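Local coordinates for glutathione S-transferase omega-like 2 (PDB 5LKB), which acts as a glutathione-dependent thiol transferase, reducing dehydroascorbate and dimethylarsinic acid, and reacts with glutathionyl-(hydro)quinones, at residues T52-A57 against D331-T336; K248-L253 against A314-I319; R289-V294 against L321-L326. All blocks are in the same frame, centred on the assembly; numbering follows the deposited sequence.

Contact 1 (T52-A57 against D331-T336); sequences TLITRA and DAFRYT
The hydroxyl OG1 of T336 is gripped by two hydrogen bonds: it donates to the carbonyl oxygen A332 O at 2.7 Å, lying in the plane of that carbonyl, and it pairs with H50 NE2. With its proton spent on A332 O, it probably accepts from the imidazole. The torsion that allows this is the crowded one, OG1 sitting between the backbone N and the carbonyl carbon (chi1 59°), which folds the hydroxyl back over the short helix 331-334 it follows. Threonine suits the place because its other branch is apolar: T336 CG2 packs on L53 CB at 3.8 Å. An alanine here has neither the hydroxyl nor the methyl, so the bonds to A332 O and H50 go with them, which would probably loosen the turn after helix 331-334 and leave L53 and I54 less well packed. This is the interdomain seam of the glutathione transferase fold, where helix 47-58 of the thioredoxin-like domain meets the helical C-terminal domain. I54 is its central apolar residue. Its CG1 passes T336 OG1 at 3.4 Å, while the CG2 branch, anti to the backbone N, makes a CH-pi contact over one face of F333, 3.9 Å from the ring centroid and 12° off the normal. Y291 meets the same ring edge-to-face. Farther along, two alanines let the backbones come close, A57 CB touching A332 CB at 3.7 Å.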
loop_
_atom_site.group_PDB
_atom_site.type_symbol
_atom_site.label_atom_id
_atom_site.label_comp_id
_atom_site.label_asym_id
_atom_site.label_seq_id
_atom_site.Cartn_x
_atom_site.Cartn_y
_atom_site.Cartn_z
ATOM N N THR A 52 -7.525 15.695 20.724
ATOM C CA THR A 52 -8.103 16.086 22.006
ATOM C C THR A 52 -7.683 15.146 23.121
ATOM O O THR A 52 -7.556 15.589 24.268
ATOM C CB THR A 52 -9.627 16.216 21.906
ATOM O OG1 THR A 52 -10.298 14.975 21.797
ATOM C CG2 THR A 52 -10.051 17.072 20.746
ATOM N N LEU A 53 -7.494 13.843 22.833
ATOM C CA LEU A 53 -7.022 12.913 23.844
ATOM C C LEU A 53 -5.602 13.253 24.267
ATOM O O LEU A 53 -5.294 13.250 25.466
ATOM C CB LEU A 53 -7.064 11.502 23.328
ATOM C CG LEU A 53 -8.404 10.895 23.085
ATOM C CD1 LEU A 53 -8.227 9.454 22.531
ATOM C CD2 LEU A 53 -9.282 10.836 24.327
ATOM N N ILE A 54 -4.726 13.556 23.315
ATOM C CA ILE A 54 -3.350 13.897 23.623
ATOM C C ILE A 54 -3.326 15.152 24.511
ATOM O O ILE A 54 -2.615 15.226 25.522
ATOM C CB ILE A 54 -2.513 14.105 22.345
ATOM C CG1 ILE A 54 -2.398 12.759 21.594
ATOM C CG2 ILE A 54 -1.136 14.628 22.673
ATOM C CD1 ILE A 54 -2.079 12.915 20.140
ATOM N N THR A 55 -4.098 16.153 24.116
ATOM C CA THR A 55 -4.100 17.426 24.826
ATOM C C THR A 55 -4.704 17.268 26.215
ATOM O O THR A 55 -4.163 17.811 27.189
ATOM C CB THR A 55 -4.855 18.460 23.992
ATOM O OG1 THR A 55 -4.247 18.622 22.693
ATOM C CG2 THR A 55 -4.776 19.844 24.644
ATOM N N ARG A 56 -5.785 16.507 26.335
ATOM C CA ARG A 56 -6.355 16.178 27.633
ATOM C C ARG A 56 -5.319 15.570 28.572
ATOM O O ARG A 56 -5.254 15.897 29.773
ATOM C CB ARG A 56 -7.614 15.315 27.475
ATOM C CG ARG A 56 -8.169 14.713 28.770
ATOM C CD ARG A 56 -9.446 14.048 28.454
ATOM N NE ARG A 56 -9.972 13.168 29.502
ATOM C CZ ARG A 56 -9.812 11.854 29.611
ATOM N NH1 ARG A 56 -9.090 11.138 28.725
ATOM N NH2 ARG A 56 -10.443 11.205 30.579
ATOM N N ALA A 57 -4.517 14.641 28.077
ATOM C CA ALA A 57 -3.488 14.052 28.928
ATOM C C ALA A 57 -2.403 15.057 29.296
ATOM O O ALA A 57 -2.019 15.149 30.479
ATOM C CB ALA A 57 -2.864 12.846 28.233
ATOM N N ASP A 331 4.131 9.552 27.101
ATOM C CA ASP A 331 3.009 8.662 27.357
ATOM C C ASP A 331 1.685 9.211 26.810
ATOM O O ASP A 331 0.784 8.425 26.481
ATOM C CB ASP A 331 2.824 8.422 28.854
ATOM C CG ASP A 331 3.942 7.593 29.473
ATOM O OD1 ASP A 331 4.791 7.047 28.737
ATOM O OD2 ASP A 331 3.921 7.548 30.725
ATOM N N ALA A 332 1.512 10.544 26.771
ATOM C CA ALA A 332 0.256 11.120 26.262
ATOM C C ALA A 332 0.001 10.710 24.823
ATOM O O ALA A 332 -1.157 10.666 24.411
ATOM C CB ALA A 332 0.282 12.643 26.319
ATOM N N PHE A 333 1.082 10.487 24.073
ATOM C CA PHE A 333 1.008 10.036 22.687
ATOM C C PHE A 333 0.852 8.514 22.614
ATOM O O PHE A 333 -0.148 8.008 22.087
ATOM C CB PHE A 333 2.231 10.539 21.929
ATOM C CG PHE A 333 2.276 12.042 21.709
ATOM C CD1 PHE A 333 2.690 12.905 22.729
ATOM C CD2 PHE A 333 1.887 12.611 20.519
ATOM C CE1 PHE A 333 2.776 14.296 22.509
ATOM C CE2 PHE A 333 1.991 13.993 20.297
ATOM C CZ PHE A 333 2.409 14.847 21.327
ATOM N N ARG A 334 1.794 7.770 23.227
ATOM C CA ARG A 334 1.757 6.313 23.092
ATOM C C ARG A 334 0.413 5.756 23.543
ATOM O O ARG A 334 -0.183 4.910 22.868
ATOM C CB ARG A 334 2.853 5.709 23.963
ATOM C CG ARG A 334 3.001 4.257 23.831
ATOM C CD ARG A 334 4.242 3.959 24.658
ATOM N NE ARG A 334 4.629 2.568 24.668
ATOM C CZ ARG A 334 5.782 2.140 25.207
ATOM N NH1 ARG A 334 6.646 2.996 25.787
ATOM N NH2 ARG A 334 6.073 0.864 25.175
ATOM N N TYR A 335 -0.046 6.184 24.729
ATOM C CA TYR A 335 -1.172 5.507 25.372
ATOM C C TYR A 335 -2.516 6.048 24.954
ATOM O O TYR A 335 -3.556 5.533 25.393
ATOM C CB TYR A 335 -0.982 5.450 26.903
ATOM C CG TYR A 335 0.245 4.634 27.249
ATOM C CD1 TYR A 335 0.283 3.280 26.996
ATOM C CD2 TYR A 335 1.383 5.229 27.727
ATOM C CE1 TYR A 335 1.437 2.493 27.278
ATOM C CE2 TYR A 335 2.541 4.458 28.001
ATOM C CZ TYR A 335 2.537 3.100 27.755
ATOM O OH TYR A 335 3.640 2.297 28.003
ATOM N N THR A 336 -2.524 6.971 23.991
ATOM C CA THR A 336 -3.733 7.342 23.277
ATOM C C THR A 336 -3.770 6.847 21.851
ATOM O O THR A 336 -4.768 7.098 21.163
ATOM C CB THR A 336 -3.919 8.854 23.227
ATOM O OG1 THR A 336 -2.864 9.562 22.604
ATOM C CG2 THR A 336 -4.105 9.447 24.674
#

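Contact 2 (K248-L253 against A314-I319); sequences KVEKIL and AGYPFI
Helix 232-264, through residues 248-253, passes the kink at Y316 where one helix ends and helix 317-329 starts, with E250 CA and I319 CA 5.8 Å apart. E250 leaves its backbone with CG anti to N and then bends at chi2 (74°), which brings its carboxylate to the first turn of the new helix. Each oxygen uses its syn lone pair: OE1 accepts from I319 N and OE2 from F318 N, both at 2.8 Å and both nearly straight. P317 suits the first helical position because it has no N-H to satisfy, and its CD lies 3.2 Å from E250 OE2. E250 CB meets the edge of the Y316 ring, whose hydroxyl is bonded to D247. Apolar residues complete the contact within the C-terminal domain. V249 CG1 touches I319 CG1 at 3.9 Å, and L253 packs its CB on F318 CB at 3.8 Å while its CD1 lies against I319. A glutamate is long enough to bridge two successive amides, a task its planar pair of oxygens fits; the N-terminal end of the helix dipole would also favour the charged form and probably lower its pKa.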
loop_
_atom_site.group_PDB
_atom_site.type_symbol
_atom_site.label_atom_id
_atom_site.label_comp_id
_atom_site.label_asym_id
_atom_site.label_seq_id
_atom_site.Cartn_x
_atom_site.Cartn_y
_atom_site.Cartn_z
ATOM N N LYS A 248 8.057 19.620 2.705
ATOM C CA LYS A 248 8.224 20.889 3.442
ATOM C C LYS A 248 8.483 20.642 4.926
ATOM O O LYS A 248 9.408 21.238 5.512
ATOM C CB LYS A 248 7.020 21.806 3.226
ATOM C CG LYS A 248 6.962 22.325 1.805
ATOM C CD LYS A 248 5.852 23.331 1.578
ATOM C CE LYS A 248 5.609 23.549 0.092
ATOM N NZ LYS A 248 4.621 24.706 -0.037
ATOM N N VAL A 249 7.700 19.738 5.536
ATOM C CA VAL A 249 7.892 19.389 6.942
ATOM C C VAL A 249 9.258 18.773 7.165
ATOM O O VAL A 249 9.952 19.081 8.134
ATOM C CB VAL A 249 6.767 18.458 7.426
ATOM C CG1 VAL A 249 7.038 17.987 8.892
ATOM C CG2 VAL A 249 5.452 19.102 7.297
ATOM N N GLU A 250 9.633 17.803 6.298
ATOM C CA GLU A 250 10.917 17.135 6.391
ATOM C C GLU A 250 12.097 18.124 6.358
ATOM O O GLU A 250 13.076 17.932 7.090
ATOM C CB GLU A 250 11.027 16.103 5.250
ATOM C CG GLU A 250 12.303 15.318 5.197
ATOM C CD GLU A 250 12.433 14.235 6.280
ATOM O OE1 GLU A 250 11.448 13.968 7.039
ATOM O OE2 GLU A 250 13.554 13.689 6.430
ATOM N N LYS A 251 12.019 19.130 5.469
ATOM C CA LYS A 251 13.029 20.197 5.377
ATOM C C LYS A 251 13.128 20.988 6.683
ATOM O O LYS A 251 14.230 21.183 7.223
ATOM C CB LYS A 251 12.701 21.109 4.184
ATOM C CG LYS A 251 13.606 22.337 4.053
ATOM C CD LYS A 251 15.049 21.979 3.856
ATOM C CE LYS A 251 15.909 23.256 3.549
ATOM N NZ LYS A 251 17.343 23.053 3.967
ATOM N N ILE A 252 11.987 21.349 7.249
ATOM C CA ILE A 252 11.969 22.076 8.511
ATOM C C ILE A 252 12.676 21.275 9.582
ATOM O O ILE A 252 13.525 21.786 10.326
ATOM C CB ILE A 252 10.527 22.384 8.923
ATOM C CG1 ILE A 252 9.954 23.527 8.080
ATOM C CG2 ILE A 252 10.428 22.765 10.438
ATOM C CD1 ILE A 252 8.471 23.724 8.263
ATOM N N LEU A 253 12.305 19.990 9.706
ATOM C CA LEU A 253 12.900 19.144 10.723
ATOM C C LEU A 253 14.369 18.829 10.457
ATOM O O LEU A 253 15.154 18.727 11.401
ATOM C CB LEU A 253 12.082 17.857 10.871
ATOM C CG LEU A 253 10.697 18.040 11.410
ATOM C CD1 LEU A 253 9.927 16.761 11.444
ATOM C CD2 LEU A 253 10.745 18.635 12.842
ATOM N N ALA A 314 10.332 4.731 5.331
ATOM C CA ALA A 314 11.323 4.572 4.276
ATOM C C ALA A 314 11.763 5.875 3.664
ATOM O O ALA A 314 12.902 5.959 3.203
ATOM C CB ALA A 314 10.744 3.728 3.146
ATOM N N GLY A 315 10.886 6.895 3.628
ATOM C CA GLY A 315 11.139 8.049 2.799
ATOM C C GLY A 315 11.392 9.375 3.495
ATOM O O GLY A 315 11.789 10.354 2.863
ATOM N N TYR A 316 11.097 9.441 4.780
ATOM C CA TYR A 316 11.105 10.701 5.516
ATOM C C TYR A 316 11.862 10.541 6.831
ATOM O O TYR A 316 11.262 10.473 7.901
ATOM C CB TYR A 316 9.688 11.220 5.755
ATOM C CG TYR A 316 9.093 11.727 4.494
ATOM C CD1 TYR A 316 9.426 12.978 3.989
ATOM C CD2 TYR A 316 8.215 10.940 3.749
ATOM C CE1 TYR A 316 8.920 13.449 2.823
ATOM C CE2 TYR A 316 7.724 11.391 2.535
ATOM C CZ TYR A 316 8.065 12.667 2.075
ATOM O OH TYR A 316 7.564 13.113 0.892
ATOM N N PRO A 317 13.192 10.510 6.792
ATOM C CA PRO A 317 13.944 10.182 8.017
ATOM C C PRO A 317 13.745 11.158 9.179
ATOM O O PRO A 317 13.687 10.716 10.332
ATOM C CB PRO A 317 15.414 10.154 7.556
ATOM C CG PRO A 317 15.407 10.462 6.140
ATOM C CD PRO A 317 14.044 10.687 5.611
ATOM N N PHE A 318 13.626 12.460 8.910
ATOM C CA PHE A 318 13.461 13.385 10.019
ATOM C C PHE A 318 12.051 13.343 10.594
ATOM O O PHE A 318 11.881 13.358 11.823
ATOM C CB PHE A 318 13.976 14.789 9.639
ATOM C CG PHE A 318 15.462 14.791 9.490
ATOM C CD1 PHE A 318 16.269 14.749 10.624
ATOM C CD2 PHE A 318 16.059 14.733 8.239
ATOM C CE1 PHE A 318 17.621 14.684 10.516
ATOM C CE2 PHE A 318 17.437 14.668 8.135
ATOM C CZ PHE A 318 18.215 14.650 9.284
ATOM N N ILE A 319 11.013 13.309 9.745
ATOM C CA ILE A 319 9.671 13.055 10.279
ATOM C C ILE A 319 9.638 11.734 11.051
ATOM O O ILE A 319 8.994 11.635 12.108
ATOM C CB ILE A 319 8.617 13.088 9.161
ATOM C CG1 ILE A 319 8.526 14.455 8.459
ATOM C CG2 ILE A 319 7.270 12.679 9.704
ATOM C CD1 ILE A 319 7.621 14.496 7.228
#

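Contact 3 (R289-V294 against L321-L326); sequences RLYTTV and LWVRNL
W322 drives its six-membered ring end-on into the flank of helix 285-304, and the other side chains are arranged about that wedge. Helix 285-304 and helix 317-329, which carries W322, both belong to the all-helical C-terminal domain of the glutathione transferase fold; their segments cross almost perpendicularly, at -99°, with axes 10.5 Å apart, so that contact is concentrated in a few large or branched residues near the crossing. With CG anti to its backbone N (chi1 165°), the indole reaches across the gap until CH2, its leading corner, meets L290 CD2 at 3.5 Å. L290 runs obliquely to it, also with CG anti to the backbone N. The backbone atom Y291 N lies in the indole plane at the ring edge, 3.5 Å from W322 CH2, so the ring points straight at the helix backbone. Over one indole face, offset toward the rim, lies L326 CD1 from one turn later in the same helix, and the NE1 group at the other end is bonded to D287, which helps fix the rotation of the ring. Tryptophan thus serves here as a broad apolar blade with a polar heel.

Y291 crosses V323 at about a right angle, its CD2 lying 3.7 Å from V323 CG2, and slides past L326 in the opposite direction; its hydroxyl is held by T337. V323 suits the crossing because its beta-branch offers a methyl close to the backbone: CG1 takes the crowded position between N and C (chi1 77°), leaving CG2 anti to the backbone N and directed between Y291 and V294. V294 answers with a branch likewise anti to its own N, and V294 CG1 stands 3.8 Å from V323 CG2.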
loop_
_atom_site.group_PDB
_atom_site.type_symbol
_atom_site.label_atom_id
_atom_site.label_comp_id
_atom_site.label_asym_id
_atom_site.label_seq_id
_atom_site.Cartn_x
_atom_site.Cartn_y
_atom_site.Cartn_z
ATOM N N ARG A 289 -1.038 18.222 16.292
ATOM C CA ARG A 289 -1.885 18.172 15.123
ATOM C C ARG A 289 -1.204 17.398 14.003
ATOM O O ARG A 289 -1.873 16.608 13.334
ATOM C CB ARG A 289 -2.280 19.582 14.674
ATOM C CG ARG A 289 -3.310 20.269 15.634
ATOM C CD ARG A 289 -3.374 21.800 15.284
ATOM N NE ARG A 289 -3.653 21.997 13.878
ATOM C CZ ARG A 289 -4.594 22.726 13.335
ATOM N NH1 ARG A 289 -5.447 23.427 14.086
ATOM N NH2 ARG A 289 -4.664 22.797 12.003
ATOM N N LEU A 290 0.099 17.575 13.816
ATOM C CA LEU A 290 0.791 16.813 12.764
ATOM C C LEU A 290 0.846 15.346 13.148
ATOM O O LEU A 290 0.695 14.468 12.271
ATOM C CB LEU A 290 2.201 17.343 12.548
ATOM C CG LEU A 290 3.060 16.611 11.497
ATOM C CD1 LEU A 290 2.395 16.710 10.166
ATOM C CD2 LEU A 290 4.435 17.187 11.437
ATOM N N TYR A 291 1.114 15.051 14.412
ATOM C CA TYR A 291 1.306 13.663 14.867
ATOM C C TYR A 291 0.114 12.768 14.525
ATOM O O TYR A 291 0.290 11.591 14.140
ATOM C CB TYR A 291 1.479 13.640 16.395
ATOM C CG TYR A 291 1.544 12.249 17.026
ATOM C CD1 TYR A 291 0.404 11.650 17.435
ATOM C CD2 TYR A 291 2.727 11.560 17.170
ATOM C CE1 TYR A 291 0.388 10.405 17.995
ATOM C CE2 TYR A 291 2.747 10.286 17.751
ATOM C CZ TYR A 291 1.595 9.730 18.184
ATOM O OH TYR A 291 1.573 8.471 18.752
ATOM N N THR A 292 -1.101 13.233 14.734
ATOM C CA THR A 292 -2.239 12.334 14.601
ATOM C C THR A 292 -2.360 11.828 13.158
ATOM O O THR A 292 -2.832 10.714 12.934
ATOM C CB THR A 292 -3.516 12.932 15.142
ATOM O OG1 THR A 292 -3.792 14.107 14.376
ATOM C CG2 THR A 292 -3.400 13.296 16.652
ATOM N N THR A 293 -1.899 12.615 12.187
ATOM C CA THR A 293 -1.834 12.148 10.807
ATOM C C THR A 293 -0.632 11.245 10.607
ATOM O O THR A 293 -0.724 10.173 9.969
ATOM C CB THR A 293 -1.798 13.316 9.830
ATOM O OG1 THR A 293 -3.004 14.080 9.983
ATOM C CG2 THR A 293 -1.694 12.821 8.388
ATOM N N VAL A 294 0.552 11.724 10.992
ATOM C CA VAL A 294 1.792 10.997 10.717
ATOM C C VAL A 294 1.767 9.604 11.346
ATOM O O VAL A 294 2.184 8.637 10.703
ATOM C CB VAL A 294 3.050 11.789 11.133
ATOM C CG1 VAL A 294 4.356 10.980 10.864
ATOM C CG2 VAL A 294 3.167 13.090 10.346
ATOM N N LEU A 321 12.041 10.193 12.708
ATOM C CA LEU A 321 12.667 10.351 14.013
ATOM C C LEU A 321 11.771 11.138 14.967
ATOM O O LEU A 321 11.533 10.706 16.109
ATOM C CB LEU A 321 13.991 11.049 13.803
ATOM C CG LEU A 321 14.744 11.382 15.090
ATOM C CD1 LEU A 321 15.163 10.174 15.795
ATOM C CD2 LEU A 321 15.957 12.248 14.693
ATOM N N TRP A 322 11.168 12.221 14.454
ATOM C CA TRP A 322 10.293 13.059 15.248
ATOM C C TRP A 322 9.066 12.288 15.756
ATOM O O TRP A 322 8.672 12.429 16.919
ATOM C CB TRP A 322 9.938 14.275 14.389
ATOM C CG TRP A 322 8.779 15.100 14.867
ATOM C CD1 TRP A 322 8.821 16.181 15.721
ATOM C CD2 TRP A 322 7.406 14.932 14.523
ATOM N NE1 TRP A 322 7.567 16.651 15.909
ATOM C CE2 TRP A 322 6.673 15.914 15.187
ATOM C CE3 TRP A 322 6.717 14.013 13.712
ATOM C CZ2 TRP A 322 5.288 16.028 15.063
ATOM C CZ3 TRP A 322 5.380 14.116 13.572
ATOM C CH2 TRP A 322 4.655 15.103 14.256
ATOM N N VAL A 323 8.428 11.462 14.906
ATOM C CA VAL A 323 7.189 10.834 15.330
ATOM C C VAL A 323 7.491 9.689 16.291
ATOM O O VAL A 323 6.702 9.421 17.203
ATOM C CB VAL A 323 6.343 10.402 14.100
ATOM C CG1 VAL A 323 6.879 9.104 13.448
ATOM C CG2 VAL A 323 4.927 10.124 14.497
ATOM N N ARG A 324 8.615 8.991 16.077
ATOM C CA ARG A 324 9.016 7.943 16.999
ATOM C C ARG A 324 9.390 8.527 18.353
ATOM O O ARG A 324 9.050 7.929 19.382
ATOM C CB ARG A 324 10.190 7.126 16.438
ATOM C CG ARG A 324 9.706 6.190 15.349
ATOM C CD ARG A 324 10.877 5.398 14.800
ATOM N NE ARG A 324 11.870 6.239 14.149
ATOM C CZ ARG A 324 13.109 5.831 13.877
ATOM N NH1 ARG A 324 13.491 4.626 14.230
ATOM N NH2 ARG A 324 13.962 6.655 13.274
ATOM N N ASN A 325 10.040 9.699 18.371
ATOM C CA ASN A 325 10.352 10.331 19.656
ATOM C C ASN A 325 9.065 10.633 20.422
ATOM O O ASN A 325 8.960 10.360 21.629
ATOM C CB ASN A 325 11.158 11.620 19.454
ATOM C CG ASN A 325 11.497 12.314 20.779
ATOM O OD1 ASN A 325 11.989 11.672 21.696
ATOM N ND2 ASN A 325 11.250 13.592 20.847
ATOM N N LEU A 326 8.049 11.183 19.735
ATOM C CA LEU A 326 6.780 11.489 20.399
ATOM C C LEU A 326 6.096 10.221 20.878
ATOM O O LEU A 326 5.643 10.133 22.029
ATOM C CB LEU A 326 5.878 12.321 19.499
ATOM C CG LEU A 326 6.396 13.693 19.128
ATOM C CD1 LEU A 326 5.487 14.360 18.156
ATOM C CD2 LEU A 326 6.576 14.587 20.370
#

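In the fold
Contact 3 is the middle of the three, its centre about 12 Å from that of contact 1 and about 11 Å from that of contact 2. It touches both: F333 CD2 lies 3.5 Å from Y291 CG on one side, and I319 CG2 lies 3.6 Å from V294 CG1 on the other. Contacts 1 and 2, with centres about 23 Å apart, do not touch. Helix 317-329 serves contacts 2 and 3, and helix 331-334 of contact 1 follows it in the chain. Contact 1 alone approaches the glutathione site, the L53 side chain being about 8 Å from that of the nucleophile C46 and about 9 Å from that of V158.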